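Local structure of MdbA (4Z7X) at residues Leu36-Trp41 with Lys189-Glu194; Val199-Glu204 with Thr218-Gly223; Leu124-Ala129 with Ala166-Ala171; Gln102-Val107 with Glu132-Ala137. The protein is a thiol-disulfide oxidoreductase of the thioredoxin superfamily that probably forms disulfide bonds in exported proteins, in a pathway linked to sortase-mediated pilus assembly. All coordinates share one frame; numbering follows the deposited sequence. Where two conformers were deposited one is given.

Contact 1: residues Leu36-Trp41 with Lys189-Glu194; sequences LSDASW and KARELE
Asp38 and Arg191 carry the whole contact, a partly buried salt bridge between the loop that leads into strand 41-43 and the C-terminal end of helix 178-190; Asp38 is its buried end, Arg191 is partly exposed. Arg191 comes end-on, and both terminal nitrogens close on a single carboxylate oxygen: NH2 lies 3.1 Å and NH1 3.2 Å from Asp38 OD2. Each bond bends to a little under 150°, as expected when two donors share one acceptor. Asp38 OD2 sits close to the guanidinium plane and is met on its anti side, while the carboxylate stands almost perpendicular to that plane, at 86°. An extended chain from CG to NE lets Arg191 span the gap, since the nearest CA atoms, those of Asp38 and Ala190, remain 9.8 Å apart.

The closely held part lies on the loop side. Asp38 OD1 takes the hydroxyl of Ser40 at 2.7 Å from OG, on the syn side, and also the amide N of Ser40 at 3.1 Å, from above the carboxylate plane. With CG placed between its own backbone N and carbonyl carbon (chi1 69°), Asp38 turns OD1 back to Ser40 and presents OD2 to Arg191. His95 of strand 91-96 packs against both partners, and Arg191 NE bonds to the carbonyl oxygen of Pro15, which further fixes the guanidinium. On the solvent side Glu192, next in the chain, is exposed. The pair thus joins an Asx turn, set on a type I beta turn from Leu36 to Ala39, to the Schellman motif that ends helix 178-190 with Glu192 at positive phi.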
loop_
_atom_site.group_PDB
_atom_site.type_symbol
_atom_site.label_atom_id
_atom_site.label_comp_id
_atom_site.label_asym_id
_atom_site.label_seq_id
_atom_site.Cartn_x
_atom_site.Cartn_y
_atom_site.Cartn_z
ATOM N N LEU A 36 9.398 6.416 -2.209
ATOM C CA LEU A 36 10.466 6.246 -3.176
ATOM C C LEU A 36 10.137 6.911 -4.511
ATOM O O LEU A 36 9.019 7.380 -4.739
ATOM C CB LEU A 36 10.750 4.770 -3.348
ATOM C CG LEU A 36 11.227 4.025 -2.120
ATOM C CD1 LEU A 36 11.401 2.580 -2.448
ATOM C CD2 LEU A 36 12.529 4.570 -1.601
ATOM N N SER A 37 11.117 6.910 -5.416
ATOM C CA SER A 37 11.011 7.638 -6.668
ATOM C C SER A 37 9.965 7.049 -7.607
ATOM O O SER A 37 9.570 7.692 -8.580
ATOM C CB SER A 37 12.371 7.679 -7.366
ATOM O OG SER A 37 12.831 6.380 -7.671
ATOM N N ASP A 38 9.516 5.817 -7.305
ATOM C CA ASP A 38 8.439 5.167 -8.090
ATOM C C ASP A 38 7.090 5.187 -7.395
ATOM O O ASP A 38 6.190 4.465 -7.783
ATOM C CB ASP A 38 8.816 3.750 -8.497
ATOM C CG ASP A 38 8.869 2.800 -7.331
ATOM O OD1 ASP A 38 8.817 3.306 -6.165
ATOM O OD2 ASP A 38 9.002 1.565 -7.568
ATOM N N ALA A 39 6.955 6.039 -6.384
ATOM C CA ALA A 39 5.741 6.200 -5.585
ATOM C C ALA A 39 5.502 5.132 -4.508
ATOM O O ALA A 39 4.542 5.246 -3.766
ATOM C CB ALA A 39 4.493 6.379 -6.449
ATOM N N SER A 40 6.396 4.142 -4.409
ATOM C CA SER A 40 6.177 3.052 -3.470
ATOM C C SER A 40 6.680 3.443 -2.077
ATOM O O SER A 40 7.472 4.398 -1.897
ATOM C CB SER A 40 6.877 1.746 -3.918
ATOM O OG SER A 40 8.304 1.856 -3.998
ATOM N N TRP A 41 6.259 2.665 -1.086
ATOM C CA TRP A 41 6.856 2.722 0.234
ATOM C C TRP A 41 7.061 1.326 0.749
ATOM O O TRP A 41 6.396 0.396 0.291
ATOM C CB TRP A 41 6.077 3.583 1.204
ATOM C CG TRP A 41 4.818 3.069 1.737
ATOM C CD1 TRP A 41 4.650 2.542 2.974
ATOM C CD2 TRP A 41 3.495 3.118 1.142
ATOM N NE1 TRP A 41 3.331 2.263 3.192
ATOM C CE2 TRP A 41 2.604 2.593 2.082
ATOM C CE3 TRP A 41 2.997 3.500 -0.105
ATOM C CZ2 TRP A 41 1.238 2.496 1.837
ATOM C CZ3 TRP A 41 1.639 3.391 -0.358
ATOM C CH2 TRP A 41 0.776 2.904 0.610
ATOM N N LYS A 189 2.278 2.864 -15.397
ATOM C CA LYS A 189 2.295 2.920 -16.871
ATOM C C LYS A 189 3.642 2.581 -17.451
ATOM O O LYS A 189 3.710 1.896 -18.484
ATOM C CB LYS A 189 1.859 4.292 -17.418
ATOM C CG LYS A 189 1.740 4.323 -18.951
ATOM C CD LYS A 189 2.175 5.651 -19.558
ATOM C CE LYS A 189 3.138 5.445 -20.725
ATOM N NZ LYS A 189 3.586 6.726 -21.356
ATOM N N ALA A 190 4.700 3.078 -16.815
ATOM C CA ALA A 190 6.060 2.904 -17.315
ATOM C C ALA A 190 6.406 1.431 -17.412
ATOM O O ALA A 190 7.049 0.993 -18.360
ATOM C CB ALA A 190 7.061 3.606 -16.411
ATOM N N ARG A 191 5.934 0.670 -16.432
ATOM C CA ARG A 191 6.230 -0.743 -16.318
ATOM C C ARG A 191 5.255 -1.636 -17.065
ATOM O O ARG A 191 5.377 -2.894 -17.036
ATOM C CB ARG A 191 6.280 -1.087 -14.850
ATOM C CG ARG A 191 7.425 -0.339 -14.204
ATOM C CD ARG A 191 7.349 -0.469 -12.750
ATOM N NE ARG A 191 8.629 -0.094 -12.158
ATOM C CZ ARG A 191 8.748 0.469 -10.965
ATOM N NH1 ARG A 191 9.948 0.762 -10.473
ATOM N NH2 ARG A 191 7.666 0.815 -10.309
ATOM N N GLU A 192 4.305 -0.981 -17.735
ATOM C CA GLU A 192 3.357 -1.626 -18.656
ATOM C C GLU A 192 2.587 -2.758 -17.999
ATOM O O GLU A 192 2.360 -3.827 -18.579
ATOM C CB GLU A 192 4.089 -2.111 -19.892
ATOM C CG GLU A 192 4.779 -0.960 -20.629
ATOM C CD GLU A 192 4.796 -1.099 -22.136
ATOM O OE1 GLU A 192 5.713 -0.520 -22.736
ATOM O OE2 GLU A 192 3.898 -1.747 -22.724
ATOM N N LEU A 193 2.167 -2.488 -16.783
ATOM C CA LEU A 193 1.393 -3.443 -16.020
ATOM C C LEU A 193 -0.040 -3.389 -16.538
ATOM O O LEU A 193 -0.481 -2.382 -17.104
ATOM C CB LEU A 193 1.485 -3.124 -14.535
ATOM C CG LEU A 193 2.934 -3.115 -14.036
ATOM C CD1 LEU A 193 2.923 -2.833 -12.546
ATOM C CD2 LEU A 193 3.658 -4.417 -14.296
ATOM N N GLU A 194 -0.751 -4.488 -16.355
ATOM C CA GLU A 194 -2.014 -4.692 -17.048
ATOM C C GLU A 194 -3.256 -4.541 -16.172
ATOM O O GLU A 194 -4.345 -4.297 -16.696
ATOM C CB GLU A 194 -1.984 -6.049 -17.747
ATOM C CG GLU A 194 -0.682 -6.225 -18.542
ATOM C CD GLU A 194 -0.737 -7.295 -19.614
ATOM O OE1 GLU A 194 -0.014 -7.135 -20.636
ATOM O OE2 GLU A 194 -1.478 -8.293 -19.439
#

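Contact 2: residues Val199-Glu204 with Thr218-Gly223; sequences VFFKGE and TELVTG
Phe201, the last residue of strand 198-201, meets Val221 and Leu220 of the C-terminal helix 216-222 by purely apolar contacts. The CH-pi interaction comes first: Val221 CG2 lies over one face of the Phe201 ring, 4.1 Å from the centroid and 27° off the normal. Its closest approach is to the outer part of the ring, 3.8 Å from Phe201 CZ and equally far from CE1. Val221 CA also comes within 4.1 Å of Phe201 CZ, which brings the ring up against the helix backbone as well as against a methyl group. Having CG anti to the backbone N (chi1 -179°) carries the Phe201 ring from the strand across to the helix.

In the thioredoxin fold a C-terminal helix packs against the central sheet, and Phe201 contributes to that packing from the sheet side, where strand 198-201 turns through a type I' hairpin from Phe201 to Glu204. Leu59 of the neighbouring strand 58-63 and Pro57 before it also touch Phe201, while Leu84 of helix 68-86 packs on Val221.

Plain apolar packing accounts for the rest. Leu220 and Phe201 run past each other in opposite directions, with Leu220 CD2 4.1 Å from Phe201 CB and Leu220 CG 4.1 Å from Phe201 CD2, an approach oblique to the ring. No hydrogen bond crosses between the two segments; within the turn, Phe201 and Glu204 pair in both directions, at 2.9 Å from Phe201 N to Glu204 O, and the helix closes at Gly223, which takes positive phi.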
loop_
_atom_site.group_PDB
_atom_site.type_symbol
_atom_site.label_atom_id
_atom_site.label_comp_id
_atom_site.label_asym_id
_atom_site.label_seq_id
_atom_site.Cartn_x
_atom_site.Cartn_y
_atom_site.Cartn_z
ATOM N N VAL A 199 1.382 -8.574 -8.451
ATOM C CA VAL A 199 2.317 -8.959 -7.383
ATOM C C VAL A 199 3.594 -9.555 -7.982
ATOM O O VAL A 199 3.556 -10.385 -8.901
ATOM C CB VAL A 199 1.608 -9.979 -6.439
ATOM C CG1 VAL A 199 2.524 -10.463 -5.336
ATOM C CG2 VAL A 199 0.360 -9.346 -5.800
ATOM N N PHE A 200 4.737 -9.130 -7.430
ATOM C CA PHE A 200 6.031 -9.715 -7.754
ATOM C C PHE A 200 6.688 -10.176 -6.467
ATOM O O PHE A 200 6.510 -9.558 -5.398
ATOM C CB PHE A 200 6.908 -8.675 -8.435
ATOM C CG PHE A 200 6.385 -8.200 -9.741
ATOM C CD1 PHE A 200 6.766 -8.830 -10.914
ATOM C CD2 PHE A 200 5.581 -7.063 -9.807
ATOM C CE1 PHE A 200 6.281 -8.398 -12.124
ATOM C CE2 PHE A 200 5.097 -6.606 -11.017
ATOM C CZ PHE A 200 5.454 -7.278 -12.186
ATOM N N PHE A 201 7.432 -11.268 -6.562
ATOM C CA PHE A 201 8.235 -11.769 -5.449
ATOM C C PHE A 201 9.607 -12.099 -5.960
ATOM O O PHE A 201 9.757 -12.843 -6.912
ATOM C CB PHE A 201 7.590 -12.981 -4.765
ATOM C CG PHE A 201 8.402 -13.467 -3.604
ATOM C CD1 PHE A 201 8.642 -12.645 -2.531
ATOM C CD2 PHE A 201 8.966 -14.726 -3.614
ATOM C CE1 PHE A 201 9.418 -13.076 -1.469
ATOM C CE2 PHE A 201 9.736 -15.153 -2.572
ATOM C CZ PHE A 201 9.974 -14.329 -1.505
ATOM N N LYS A 202 10.616 -11.488 -5.353
ATOM C CA LYS A 202 11.983 -11.545 -5.880
ATOM C C LYS A 202 12.054 -11.158 -7.362
ATOM O O LYS A 202 12.819 -11.750 -8.141
ATOM C CB LYS A 202 12.577 -12.927 -5.688
ATOM C CG LYS A 202 12.640 -13.362 -4.250
ATOM C CD LYS A 202 12.994 -14.832 -4.085
ATOM C CE LYS A 202 14.483 -15.040 -4.215
ATOM N NZ LYS A 202 14.878 -16.435 -3.930
ATOM N N GLY A 203 11.281 -10.167 -7.737
ATOM C CA GLY A 203 11.264 -9.661 -9.091
ATOM C C GLY A 203 10.503 -10.507 -10.099
ATOM O O GLY A 203 10.430 -10.114 -11.268
ATOM N N GLU A 204 9.960 -11.663 -9.682
ATOM C CA GLU A 204 9.238 -12.582 -10.576
ATOM C C GLU A 204 7.738 -12.417 -10.367
ATOM O O GLU A 204 7.274 -12.286 -9.254
ATOM C CB GLU A 204 9.592 -14.052 -10.284
ATOM C CG GLU A 204 11.054 -14.452 -10.472
ATOM C CD GLU A 204 11.502 -14.597 -11.920
ATOM O OE1 GLU A 204 12.699 -14.324 -12.176
ATOM O OE2 GLU A 204 10.688 -15.012 -12.798
ATOM N N THR A 218 2.772 -17.103 2.337
ATOM C CA THR A 218 3.734 -17.776 3.206
ATOM C C THR A 218 4.341 -19.015 2.545
ATOM O O THR A 218 5.569 -19.216 2.561
ATOM C CB THR A 218 3.102 -18.063 4.569
ATOM O OG1 THR A 218 2.651 -16.836 5.129
ATOM C CG2 THR A 218 4.071 -18.708 5.483
ATOM N N GLU A 219 3.483 -19.792 1.904
ATOM C CA GLU A 219 3.928 -20.972 1.150
ATOM C C GLU A 219 4.867 -20.629 0.013
ATOM O O GLU A 219 5.889 -21.299 -0.172
ATOM C CB GLU A 219 2.730 -21.749 0.639
ATOM C CG GLU A 219 1.895 -22.346 1.777
ATOM C CD GLU A 219 0.440 -22.616 1.410
ATOM O OE1 GLU A 219 0.087 -22.625 0.198
ATOM O OE2 GLU A 219 -0.361 -22.833 2.348
ATOM N N LEU A 220 4.547 -19.568 -0.717
ATOM C CA LEU A 220 5.422 -19.067 -1.773
ATOM C C LEU A 220 6.776 -18.648 -1.206
ATOM O O LEU A 220 7.820 -19.023 -1.716
ATOM C CB LEU A 220 4.753 -17.883 -2.448
ATOM C CG LEU A 220 5.613 -17.107 -3.464
ATOM C CD1 LEU A 220 6.118 -18.013 -4.584
ATOM C CD2 LEU A 220 4.869 -15.907 -4.008
ATOM N N VAL A 221 6.753 -17.843 -0.147
ATOM C CA VAL A 221 7.987 -17.300 0.431
ATOM C C VAL A 221 8.870 -18.405 1.030
ATOM O O VAL A 221 10.099 -18.407 0.856
ATOM C CB VAL A 221 7.657 -16.190 1.467
ATOM C CG1 VAL A 221 8.866 -15.746 2.260
ATOM C CG2 VAL A 221 7.023 -15.003 0.761
ATOM N N THR A 222 8.269 -19.389 1.679
ATOM C CA THR A 222 9.073 -20.460 2.280
ATOM C C THR A 222 9.363 -21.648 1.333
ATOM O O THR A 222 10.121 -22.547 1.668
ATOM C CB THR A 222 8.385 -20.941 3.544
ATOM O OG1 THR A 222 7.155 -21.584 3.192
ATOM C CG2 THR A 222 8.093 -19.736 4.463
ATOM N N GLY A 223 8.773 -21.671 0.142
ATOM C CA GLY A 223 9.021 -22.804 -0.799
ATOM C C GLY A 223 8.151 -24.006 -0.467
ATOM O O GLY A 223 8.368 -25.144 -0.972
#

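Contact 3: residues Leu124-Ala129 with Ala166-Ala171; sequences LSFHNA and AKFKAA
Different first torsions send Phe126 and Phe168 toward each other: in Phe126 CG is anti to the backbone N (chi1 -175°), whereas in Phe168 it is anti to the carbonyl carbon and beside the backbone N (chi1 -69°). The two side chains come from opposite directions and meet inside the helical domain that is inserted into the thioredoxin fold in DsbA-like oxidoreductases, an assignment consistent with the run of helices between strands 91-96 and 198-201 in this protein.

Phe126 belongs to the long helix 123-140 and Phe168 to the short helix 168-174. Their CA atoms are 12.7 Å apart, the closest for the two segments, and the rings alone bridge this distance. Both are buried. Their planes are inclined at 44° with centroids 5.5 Å apart, an oblique pairing in which neither ring lies flat on the other. No hydrogen bond crosses between the segments, and only the far ends of the rings take part.

Other helices fill in around the pair. Ala155 of helix 148-157 touches both rings, with Leu151 on Phe126 and Val152 on Phe168; helix 103-118 adds Met112 against Phe126 and Val115 against Phe168. The two phenylalanines therefore join two segments that touch through these rings alone, in a buried apolar layer shared by four helices. Between the two rings the closest approach is from Phe126 CZ to Phe168 CE2, at 3.8 Å, and Phe126 CZ is nearly as close to Phe168 CZ, at 3.9 Å.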
loop_
_atom_site.group_PDB
_atom_site.type_symbol
_atom_site.label_atom_id
_atom_site.label_comp_id
_atom_site.label_asym_id
_atom_site.label_seq_id
_atom_site.Cartn_x
_atom_site.Cartn_y
_atom_site.Cartn_z
ATOM N N LEU A 124 0.696 0.917 8.081
ATOM C CA LEU A 124 0.226 -0.354 7.515
ATOM C C LEU A 124 -1.186 -0.715 8.007
ATOM O O LEU A 124 -2.019 -1.216 7.240
ATOM C CB LEU A 124 1.269 -1.455 7.740
ATOM C CG LEU A 124 1.061 -2.737 6.964
ATOM C CD1 LEU A 124 0.960 -2.488 5.473
ATOM C CD2 LEU A 124 2.181 -3.720 7.274
ATOM N N SER A 125 -1.490 -0.406 9.259
ATOM C CA SER A 125 -2.819 -0.635 9.811
ATOM C C SER A 125 -3.843 0.267 9.147
ATOM O O SER A 125 -4.989 -0.122 8.881
ATOM C CB SER A 125 -2.809 -0.373 11.302
ATOM O OG SER A 125 -2.066 -1.359 11.937
ATOM N N PHE A 126 -3.425 1.493 8.840
ATOM C CA PHE A 126 -4.344 2.435 8.161
ATOM C C PHE A 126 -4.627 1.977 6.737
ATOM O O PHE A 126 -5.745 2.081 6.237
ATOM C CB PHE A 126 -3.790 3.848 8.199
ATOM C CG PHE A 126 -4.737 4.861 7.638
ATOM C CD1 PHE A 126 -5.947 5.151 8.280
ATOM C CD2 PHE A 126 -4.431 5.545 6.497
ATOM C CE1 PHE A 126 -6.811 6.088 7.765
ATOM C CE2 PHE A 126 -5.314 6.505 5.963
ATOM C CZ PHE A 126 -6.516 6.747 6.586
ATOM N N HIS A 127 -3.597 1.480 6.077
ATOM C CA HIS A 127 -3.768 0.892 4.748
ATOM C C HIS A 127 -4.847 -0.171 4.765
ATOM O O HIS A 127 -5.762 -0.184 3.947
ATOM C CB HIS A 127 -2.427 0.277 4.316
ATOM C CG HIS A 127 -2.448 -0.417 2.998
ATOM N ND1 HIS A 127 -2.433 0.257 1.805
ATOM C CD2 HIS A 127 -2.422 -1.732 2.693
ATOM C CE1 HIS A 127 -2.421 -0.613 0.822
ATOM N NE2 HIS A 127 -2.398 -1.833 1.337
ATOM N N ASN A 128 -4.719 -1.083 5.712
ATOM C CA ASN A 128 -5.743 -2.105 5.895
ATOM C C ASN A 128 -7.116 -1.519 6.170
ATOM O O ASN A 128 -8.144 -2.009 5.636
ATOM C CB ASN A 128 -5.362 -3.052 7.028
ATOM C CG ASN A 128 -6.429 -4.085 7.271
ATOM O OD1 ASN A 128 -6.560 -5.041 6.494
ATOM N ND2 ASN A 128 -7.218 -3.906 8.314
ATOM N N ALA A 129 -7.165 -0.534 7.062
ATOM C CA ALA A 129 -8.437 0.022 7.437
ATOM C C ALA A 129 -9.137 0.719 6.281
ATOM O O ALA A 129 -10.371 0.674 6.179
ATOM C CB ALA A 129 -8.280 0.931 8.649
ATOM N N ALA A 166 -6.834 14.889 12.170
ATOM C CA ALA A 166 -7.437 16.213 11.993
ATOM C C ALA A 166 -6.956 16.932 10.757
ATOM O O ALA A 166 -7.627 17.845 10.308
ATOM C CB ALA A 166 -7.219 17.082 13.246
ATOM N N LYS A 167 -5.820 16.484 10.198
ATOM C CA LYS A 167 -5.211 17.108 9.017
ATOM C C LYS A 167 -5.706 16.494 7.711
ATOM O O LYS A 167 -5.405 16.997 6.620
ATOM C CB LYS A 167 -3.689 16.988 9.096
ATOM C CG LYS A 167 -3.099 17.754 10.272
ATOM C CD LYS A 167 -1.610 17.653 10.317
ATOM C CE LYS A 167 -1.088 18.450 11.531
ATOM N NZ LYS A 167 0.383 18.612 11.522
ATOM N N PHE A 168 -6.513 15.442 7.792
ATOM C CA PHE A 168 -6.941 14.762 6.568
ATOM C C PHE A 168 -7.780 15.680 5.683
ATOM O O PHE A 168 -7.559 15.724 4.468
ATOM C CB PHE A 168 -7.779 13.507 6.814
ATOM C CG PHE A 168 -7.059 12.335 7.420
ATOM C CD1 PHE A 168 -5.677 12.274 7.581
ATOM C CD2 PHE A 168 -7.811 11.231 7.801
ATOM C CE1 PHE A 168 -5.064 11.144 8.142
ATOM C CE2 PHE A 168 -7.197 10.092 8.323
ATOM C CZ PHE A 168 -5.830 10.066 8.511
ATOM N N LYS A 169 -8.759 16.384 6.251
ATOM C CA LYS A 169 -9.682 17.182 5.436
ATOM C C LYS A 169 -8.914 18.213 4.612
ATOM O O LYS A 169 -9.157 18.343 3.418
ATOM C CB LYS A 169 -10.743 17.850 6.312
ATOM C CG LYS A 169 -11.714 18.709 5.526
ATOM C CD LYS A 169 -12.949 19.091 6.324
ATOM C CE LYS A 169 -13.858 19.995 5.493
ATOM N NZ LYS A 169 -14.257 19.339 4.220
ATOM N N ALA A 170 -7.988 18.929 5.243
ATOM C CA ALA A 170 -7.211 19.950 4.518
ATOM C C ALA A 170 -6.343 19.347 3.430
ATOM O O ALA A 170 -6.198 19.941 2.356
ATOM C CB ALA A 170 -6.377 20.761 5.478
ATOM N N ALA A 171 -5.773 18.166 3.690
ATOM C CA ALA A 171 -4.960 17.537 2.678
ATOM C C ALA A 171 -5.801 17.109 1.481
ATOM O O ALA A 171 -5.382 17.255 0.336
ATOM C CB ALA A 171 -4.238 16.347 3.270
#

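Contact 4: residues Gln102-Val107 with Glu132-Ala137; sequences QEWTSV and EIFSQA
Helix packing within the probable DsbA-like helical domain brings Trp104, in the first turn of helix 103-118, against Ile133 and Phe134 of helix 123-140. The indole has CG anti to the backbone N (chi1 177°), which carries it across to the second helix, where it reaches both neighbours with different parts of its ring system. On its pyrrole side, in the conformer of Phe134 described, one of two, Trp104 NE1 and CD1 each lie 4.0 Å from Phe134 CD1, with NE1 at the edge of the Phe134 ring and near its plane. In that conformer the planes of the Phe134 ring and the five-membered ring of Trp104 are 25° apart, but their centroids are 6.0 Å apart and the rings scarcely overlap. On the benzo side, Trp104 CZ2 meets Ile133 CG2 at 4.1 Å, approached obliquely.

Leu151 of helix 148-157 packs on both Trp104 and Ile133, while Met146 touches Trp104 and Phe134. Phe134 also reaches Ser68 and Ala71 of helix 68-86, near, but not touching, Cys67 and Cys70, which probably form the thioredoxin-type CxxC motif. With no hydrogen bond or charge pairing between the segments, their attachment rests on dispersion and the hydrophobic effect, with little ring overlap to add to it.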
loop_
_atom_site.group_PDB
_atom_site.type_symbol
_atom_site.label_atom_id
_atom_site.label_comp_id
_atom_site.label_asym_id
_atom_site.label_seq_id
_atom_site.Cartn_x
_atom_site.Cartn_y
_atom_site.Cartn_z
ATOM N N GLN A 102 -10.966 6.597 -10.069
ATOM C CA GLN A 102 -11.960 6.970 -9.062
ATOM C C GLN A 102 -11.397 7.990 -8.091
ATOM O O GLN A 102 -10.303 7.789 -7.546
ATOM C CB GLN A 102 -12.407 5.740 -8.265
ATOM C CG GLN A 102 -13.239 4.770 -9.108
ATOM C CD GLN A 102 -14.646 5.301 -9.365
ATOM O OE1 GLN A 102 -15.140 6.209 -8.664
ATOM N NE2 GLN A 102 -15.331 4.693 -10.298
ATOM N N GLU A 103 -12.156 9.057 -7.833
ATOM C CA GLU A 103 -11.658 10.079 -6.926
ATOM C C GLU A 103 -11.454 9.560 -5.496
ATOM O O GLU A 103 -10.586 10.057 -4.797
ATOM C CB GLU A 103 -12.502 11.351 -6.943
ATOM C CG GLU A 103 -12.425 12.081 -8.268
ATOM C CD GLU A 103 -11.001 12.414 -8.681
ATOM O OE1 GLU A 103 -10.591 11.916 -9.737
ATOM O OE2 GLU A 103 -10.301 13.170 -7.945
ATOM N N TRP A 104 -12.203 8.528 -5.076
ATOM C CA TRP A 104 -11.943 7.877 -3.775
ATOM C C TRP A 104 -10.449 7.552 -3.593
ATOM O O TRP A 104 -9.912 7.743 -2.518
ATOM C CB TRP A 104 -12.768 6.601 -3.618
ATOM C CG TRP A 104 -12.499 5.844 -2.367
ATOM C CD1 TRP A 104 -12.042 4.562 -2.273
ATOM C CD2 TRP A 104 -12.692 6.298 -1.017
ATOM N NE1 TRP A 104 -11.949 4.175 -0.970
ATOM C CE2 TRP A 104 -12.339 5.217 -0.167
ATOM C CE3 TRP A 104 -13.134 7.501 -0.437
ATOM C CZ2 TRP A 104 -12.391 5.311 1.224
ATOM C CZ3 TRP A 104 -13.186 7.582 0.967
ATOM C CH2 TRP A 104 -12.821 6.499 1.767
ATOM N N THR A 105 -9.778 7.098 -4.651
ATOM C CA THR A 105 -8.367 6.814 -4.562
ATOM C C THR A 105 -7.561 8.040 -4.165
ATOM O O THR A 105 -6.647 7.913 -3.333
ATOM C CB THR A 105 -7.867 6.201 -5.882
ATOM O OG1 THR A 105 -8.623 5.009 -6.116
ATOM C CG2 THR A 105 -6.366 5.913 -5.852
ATOM N N SER A 106 -7.879 9.213 -4.735
ATOM C CA SER A 106 -7.183 10.425 -4.331
ATOM C C SER A 106 -7.500 10.796 -2.879
ATOM O O SER A 106 -6.646 11.302 -2.172
ATOM C CB SER A 106 -7.511 11.611 -5.243
ATOM O OG SER A 106 -6.962 11.412 -6.550
ATOM N N VAL A 107 -8.746 10.604 -2.465
ATOM C CA VAL A 107 -9.121 10.906 -1.083
ATOM C C VAL A 107 -8.272 10.056 -0.131
ATOM O O VAL A 107 -7.636 10.585 0.807
ATOM C CB VAL A 107 -10.611 10.700 -0.853
ATOM C CG1 VAL A 107 -10.972 10.917 0.609
ATOM C CG2 VAL A 107 -11.412 11.656 -1.737
ATOM N N GLU A 132 -10.672 -1.831 4.261
ATOM C CA GLU A 132 -11.821 -2.389 4.995
ATOM C C GLU A 132 -13.068 -1.549 4.738
ATOM O O GLU A 132 -14.180 -2.061 4.636
ATOM C CB GLU A 132 -11.487 -2.448 6.504
ATOM C CG GLU A 132 -12.545 -3.090 7.385
ATOM C CD GLU A 132 -11.975 -3.516 8.734
ATOM O OE1 GLU A 132 -10.750 -3.381 8.957
ATOM O OE2 GLU A 132 -12.751 -3.962 9.588
ATOM N N ILE A 133 -12.885 -0.240 4.659
ATOM C CA ILE A 133 -14.032 0.639 4.333
ATOM C C ILE A 133 -14.652 0.192 2.988
ATOM O O ILE A 133 -15.875 0.045 2.849
ATOM C CB ILE A 133 -13.630 2.140 4.237
ATOM C CG1 ILE A 133 -13.336 2.710 5.606
ATOM C CG2 ILE A 133 -14.718 2.990 3.610
ATOM C CD1 ILE A 133 -12.769 4.112 5.587
ATOM N N PHE A 134 -13.796 -0.004 2.000
ATOM C CA PHE A 134 -14.244 -0.351 0.673
ATOM C C PHE A 134 -14.886 -1.730 0.692
ATOM O O PHE A 134 -15.950 -1.922 0.121
ATOM C CB PHE A 134 -13.062 -0.290 -0.308
ATOM C CG PHE A 134 -13.465 -0.305 -1.752
ATOM C CD1 PHE A 134 -13.682 0.882 -2.438
ATOM C CD2 PHE A 134 -13.623 -1.489 -2.429
ATOM C CE1 PHE A 134 -14.055 0.877 -3.767
ATOM C CE2 PHE A 134 -13.999 -1.502 -3.766
ATOM C CZ PHE A 134 -14.212 -0.316 -4.438
ATOM N N SER A 135 -14.249 -2.691 1.364
ATOM C CA SER A 135 -14.835 -4.014 1.454
ATOM C C SER A 135 -16.213 -3.997 2.103
ATOM O O SER A 135 -17.138 -4.665 1.657
ATOM C CB SER A 135 -13.933 -4.962 2.248
ATOM O OG SER A 135 -12.757 -5.219 1.562
ATOM N N GLN A 136 -16.363 -3.247 3.179
ATOM C CA GLN A 136 -17.651 -3.214 3.836
ATOM C C GLN A 136 -18.695 -2.570 2.881
ATOM O O GLN A 136 -19.875 -3.017 2.797
ATOM C CB GLN A 136 -17.547 -2.479 5.178
ATOM C CG GLN A 136 -16.832 -3.311 6.249
ATOM C CD GLN A 136 -17.568 -4.608 6.573
ATOM O OE1 GLN A 136 -18.749 -4.604 6.914
ATOM N NE2 GLN A 136 -16.869 -5.722 6.443
ATOM N N ALA A 137 -18.301 -1.536 2.136
ATOM C CA ALA A 137 -19.247 -0.908 1.198
ATOM C C ALA A 137 -19.696 -1.855 0.081
ATOM O O ALA A 137 -20.846 -1.825 -0.316
ATOM C CB ALA A 137 -18.690 0.407 0.609
#

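How the contacts relate
From the N terminus, the loop 36-41 opens contact 1, which closes only at 189-194 and so encloses most of the fold. Contacts 3 and 4 are nested inside that span and cross each other: 102-107, 124-129, 132-137 and 166-171 alternate along the chain, with helix 123-140 serving both. They tie together the helical region, their centres about 12 Å apart. Contact 2 follows in series and closes a short loop of 13 residues between its segments on strand 198-201 and helix 216-222. Leu193 packs on Phe200 to join contacts 1 and 2, and Trp41 touches His127 to join contacts 1 and 3, whereas contact 2 lies across the chain's centre from contacts 3 and 4.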